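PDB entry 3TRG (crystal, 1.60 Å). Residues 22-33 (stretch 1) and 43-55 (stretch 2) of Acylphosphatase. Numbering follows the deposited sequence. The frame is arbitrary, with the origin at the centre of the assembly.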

# COMPACT_ATOMS: atom_id res chain seq x y z
N VAL A 22 12.29 -1.42 -7.88
CA VAL A 22 11.18 -0.56 -7.48
C VAL A 22 11.53 0.92 -7.56
O VAL A 22 10.74 1.77 -7.15
N GLN A 23 12.71 1.23 -8.08
CA GLN A 23 13.13 2.62 -8.27
C GLN A 23 13.04 3.04 -9.73
O GLN A 23 13.21 2.22 -10.63
N GLY A 24 12.76 4.32 -9.95
CA GLY A 24 12.71 4.87 -11.30
C GLY A 24 11.54 4.38 -12.12
O GLY A 24 11.59 4.39 -13.35
N VAL A 25 10.47 3.96 -11.45
CA VAL A 25 9.27 3.47 -12.13
C VAL A 25 8.01 4.08 -11.53
O VAL A 25 6.91 3.53 -11.65
N PHE A 26 8.17 5.23 -10.88
CA PHE A 26 7.03 5.93 -10.30
C PHE A 26 6.24 5.01 -9.38
O PHE A 26 5.00 5.04 -9.36
N PHE A 27 6.94 4.21 -8.58
CA PHE A 27 6.25 3.26 -7.71
C PHE A 27 5.36 3.93 -6.67
O PHE A 27 4.21 3.51 -6.48
N ARG A 28 5.86 4.98 -6.01
CA ARG A 28 5.08 5.72 -5.02
C ARG A 28 3.76 6.20 -5.60
O ARG A 28 2.70 5.97 -5.03
N GLU A 29 3.84 6.90 -6.72
CA GLU A 29 2.64 7.46 -7.34
C GLU A 29 1.65 6.37 -7.73
O GLU A 29 0.44 6.54 -7.59
N SER A 30 2.16 5.23 -8.20
CA SER A 30 1.29 4.15 -8.66
C SER A 30 0.54 3.50 -7.50
O SER A 30 -0.62 3.10 -7.64
N VAL A 31 1.20 3.41 -6.35
CA VAL A 31 0.57 2.88 -5.15
C VAL A 31 -0.53 3.83 -4.68
O VAL A 31 -1.64 3.39 -4.36
N ARG A 32 -0.24 5.13 -4.65
CA ARG A 32 -1.25 6.10 -4.24
C ARG A 32 -2.48 6.03 -5.14
O ARG A 32 -3.62 6.04 -4.67
N LYS A 33 -2.26 5.96 -6.45
CA LYS A 33 -3.36 5.91 -7.41
C LYS A 33 -4.18 4.63 -7.23
O LYS A 33 -5.41 4.67 -7.22
N TRP A 43 -0.19 5.90 3.40
CA TRP A 43 0.95 6.57 2.80
C TRP A 43 1.93 5.58 2.16
O TRP A 43 1.91 4.38 2.45
N VAL A 44 2.78 6.10 1.28
CA VAL A 44 3.77 5.27 0.62
C VAL A 44 5.06 6.05 0.40
O VAL A 44 5.03 7.24 0.09
N LYS A 45 6.19 5.38 0.56
CA LYS A 45 7.46 6.01 0.24
C LYS A 45 8.41 5.01 -0.40
O LYS A 45 8.18 3.80 -0.33
N ASN A 46 9.45 5.53 -1.03
CA ASN A 46 10.54 4.73 -1.53
C ASN A 46 11.67 4.88 -0.54
O ASN A 46 12.19 5.98 -0.38
N LEU A 47 12.05 3.81 0.13
CA LEU A 47 13.20 3.88 1.02
C LEU A 47 14.46 3.98 0.16
O LEU A 47 14.62 3.24 -0.81
N SER A 48 15.33 4.92 0.51
CA SER A 48 16.54 5.15 -0.27
C SER A 48 17.41 3.90 -0.33
O SER A 48 17.78 3.34 0.70
N HIS A 49 17.74 3.46 -1.55
CA HIS A 49 18.55 2.27 -1.76
C HIS A 49 17.89 0.99 -1.26
O HIS A 49 18.54 -0.04 -1.11
N GLY A 50 16.58 1.05 -1.02
CA GLY A 50 15.89 -0.06 -0.40
C GLY A 50 14.50 -0.32 -0.95
O GLY A 50 14.23 -0.12 -2.14
N ASP A 51 13.62 -0.79 -0.07
CA ASP A 51 12.29 -1.25 -0.45
C ASP A 51 11.30 -0.10 -0.56
O ASP A 51 11.55 1.00 -0.08
N VAL A 52 10.16 -0.38 -1.19
CA VAL A 52 9.01 0.52 -1.08
C VAL A 52 8.32 0.18 0.24
O VAL A 52 8.22 -0.99 0.62
N GLU A 53 7.88 1.20 0.97
CA GLU A 53 7.19 0.99 2.23
C GLU A 53 5.86 1.70 2.22
O GLU A 53 5.76 2.84 1.75
N LEU A 54 4.81 1.05 2.72
CA LEU A 54 3.51 1.71 2.76
C LEU A 54 2.66 1.25 3.94
O LEU A 54 2.88 0.18 4.51
N VAL A 55 1.72 2.11 4.32
CA VAL A 55 0.62 1.73 5.20
C VAL A 55 -0.67 1.97 4.43
O VAL A 55 -0.84 3.00 3.78

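A helix, entered through a loop, packs along a two-stranded hairpin, and the rule of the contact is simple: aliphatic side chains and one phenylalanine ring fill the middle, and amides close the end near the turn. Helix 27-33 runs nearly antiparallel to strand 43-46, at 165°, with the axes approaching to 7.7 Å. Side chains from both surfaces fill the space between them.

From the first stretch, Val22, Phe27 and Val31 send their CA-to-CB bonds toward the hairpin; from the second, Val44, Asn46, Val52 and Leu54 answer. The strand alternation is plain, since Trp43 and Lys45 point away between and beside the inward residues. Val31, in the t rotamer (chi1 171°), places CG1 3.9 Å from CB of Val44 and 4.2 Å from CD1 of Leu54, so one methyl serves both strands. Leu54 reaches it with chi1 at 62° (p) and an off-well chi2 of 133°. Val44 is also p, at 60°, and its CG1 comes to 3.3 Å from the backbone O of Arg28. Here the methyl packs directly on the helix backbone.

Val52 is the hub of the other half. With chi1 at 164° (t), its CG2 lies 3.7 Å from CB of Val22 and 3.8 Å from CD1 of Phe27, bridging the loop and the first turn of the helix. The same methyl sits 4.2 Å from the centroid of the Phe27 ring, 30° off the ring normal, an off-centre CH-pi contact met obliquely. Phe27 adopts an off-well chi1 of -149°, and in that conformation its ring lies beside Val52.

Near the turn the packing becomes polar. Val22, an m rotamer at -61°, contributes its backbone as well as its side chain: ND2 of Asn46 donates to O of Val22 at 3.1 Å, with a 148° angle. Asn46 holds an off-well chi1 of -91°, and with chi2 at 91° its amide nitrogen reaches that carbonyl while OD1 lies 3.0 Å from CG of Arg28. Gln23 starts sideways, but m and p settings of chi1 and chi2 (-85° and 79°) fold its end back to the hairpin. There NE2 donates to O of Gly50 at 3.0 Å and a nearly straight 166°. Gly50 closes the type II turn from Leu47, so the glutamine side chain ties the loop to the turn through a main-chain acceptor.

Arg28 flanks this layer. Its CA-to-CB bond runs sideways, and m then t settings (-75°, -178°) carry the aliphatic stem past the strand, CG lying 3.8 Å from C of Lys45. The guanidinium finds its carboxylate within the helix: NH2 of Arg28 and OE2 of Glu29 form a salt bridge at 3.1 Å, whose hydrogen bond is weak at 127°. The charged end thus lies beyond the apolar layer, while the stem flanks it. Both cross-stretch hydrogen bonds end on backbone carbonyls.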

# COMPACT_ATOMS: atom_id res chain seq x y z
CB VAL A 22 10.70 -0.89 -6.05
CG1 VAL A 22 10.21 -2.33 -5.96
CG2 VAL A 22 11.80 -0.62 -5.02
CB GLN A 23 14.55 2.84 -7.74
CG GLN A 23 14.63 3.13 -6.25
CD GLN A 23 14.53 1.88 -5.39
OE1 GLN A 23 14.84 0.77 -5.85
NE2 GLN A 23 14.10 2.05 -4.15
CB VAL A 25 9.18 1.92 -12.11
CG1 VAL A 25 10.35 1.31 -12.89
CG2 VAL A 25 9.14 1.39 -10.68
CB PHE A 26 6.12 6.48 -11.41
CG PHE A 26 6.78 7.52 -12.28
CD1 PHE A 26 7.12 8.76 -11.76
CD2 PHE A 26 7.05 7.27 -13.61
CE1 PHE A 26 7.72 9.73 -12.56
CE2 PHE A 26 7.65 8.23 -14.41
CZ PHE A 26 7.98 9.46 -13.89
CB PHE A 27 7.24 2.29 -7.05
CG PHE A 27 6.66 0.93 -6.79
CD1 PHE A 27 5.69 0.77 -5.82
CD2 PHE A 27 7.06 -0.17 -7.53
CE1 PHE A 27 5.13 -0.48 -5.58
CE2 PHE A 27 6.51 -1.42 -7.29
CZ PHE A 27 5.54 -1.58 -6.32
CB ARG A 28 5.86 6.94 -4.51
CG ARG A 28 6.99 6.65 -3.54
CD ARG A 28 7.63 7.95 -3.09
NE ARG A 28 7.61 8.91 -4.19
CZ ARG A 28 7.33 10.20 -4.07
NH1 ARG A 28 7.08 10.72 -2.88
NH2 ARG A 28 7.32 10.97 -5.15
CB GLU A 29 2.99 8.34 -8.54
CG GLU A 29 3.79 9.59 -8.17
CD GLU A 29 5.28 9.35 -8.10
OE1 GLU A 29 5.73 8.20 -8.24
OE2 GLU A 29 6.02 10.34 -7.90
CB SER A 30 2.09 3.09 -9.45
OG SER A 30 2.79 2.21 -8.60
CB VAL A 31 1.60 2.66 -4.02
CG1 VAL A 31 0.90 2.33 -2.71
CG2 VAL A 31 2.58 1.55 -4.40
CB ARG A 32 -0.69 7.53 -4.23
CG ARG A 32 -1.75 8.60 -3.93
CD ARG A 32 -1.22 10.01 -4.19
NE ARG A 32 -0.81 10.17 -5.59
CZ ARG A 32 0.08 11.05 -6.02
NH1 ARG A 32 0.66 11.88 -5.16
NH2 ARG A 32 0.39 11.10 -7.31
CB LYS A 33 -2.85 6.01 -8.84
CG LYS A 33 -3.95 6.06 -9.90
CD LYS A 33 -3.37 6.38 -11.27
CE LYS A 33 -4.45 6.50 -12.34
NZ LYS A 33 -5.02 5.18 -12.72
CB TRP A 43 1.69 7.42 3.84
CG TRP A 43 2.14 6.66 5.07
CD1 TRP A 43 1.48 6.57 6.26
CD2 TRP A 43 3.34 5.89 5.21
NE1 TRP A 43 2.20 5.79 7.14
CE2 TRP A 43 3.34 5.36 6.52
CE3 TRP A 43 4.41 5.59 4.36
CZ2 TRP A 43 4.38 4.55 7.00
CZ3 TRP A 43 5.44 4.79 4.84
CH2 TRP A 43 5.42 4.28 6.14
CB VAL A 44 3.26 4.73 -0.74
CG1 VAL A 44 2.92 5.88 -1.69
CG2 VAL A 44 4.29 3.80 -1.38
CB LYS A 45 8.09 6.63 1.49
CG LYS A 45 8.55 5.62 2.51
CD LYS A 45 8.92 6.27 3.85
CE LYS A 45 10.32 6.84 3.84
NZ LYS A 45 10.85 6.98 5.23
CB ASN A 46 11.02 5.25 -2.89
CG ASN A 46 10.31 4.59 -4.05
OD1 ASN A 46 9.29 5.08 -4.52
ND2 ASN A 46 10.87 3.49 -4.54
CB LEU A 47 13.24 2.65 1.93
CG LEU A 47 12.02 2.46 2.83
CD1 LEU A 47 12.12 1.15 3.59
CD2 LEU A 47 11.84 3.63 3.79
CB SER A 48 17.32 6.32 0.32
OG SER A 48 18.43 6.66 -0.50
CB HIS A 49 19.93 2.42 -1.11
CG HIS A 49 20.68 3.63 -1.57
ND1 HIS A 49 21.00 3.84 -2.89
CD2 HIS A 49 21.18 4.68 -0.89
CE1 HIS A 49 21.66 4.98 -3.01
NE2 HIS A 49 21.78 5.51 -1.80
CB ASP A 51 11.74 -2.21 0.61
CG ASP A 51 12.54 -3.49 0.72
OD1 ASP A 51 13.22 -3.86 -0.26
OD2 ASP A 51 12.47 -4.13 1.78
CB VAL A 52 8.05 0.36 -2.27
CG1 VAL A 52 6.69 0.97 -1.97
CG2 VAL A 52 8.66 0.98 -3.52
CB GLU A 53 8.04 1.48 3.41
CG GLU A 53 7.38 1.23 4.76
CD GLU A 53 8.07 1.95 5.91
OE1 GLU A 53 8.95 2.80 5.65
OE2 GLU A 53 7.72 1.66 7.08
CB LEU A 54 2.72 1.48 1.46
CG LEU A 54 2.38 0.02 1.14
CD1 LEU A 54 0.91 -0.09 0.75
CD2 LEU A 54 3.27 -0.49 0.02
CB VAL A 55 0.62 2.58 6.49
CG1 VAL A 55 -0.71 2.43 7.23
CG2 VAL A 55 1.79 2.18 7.39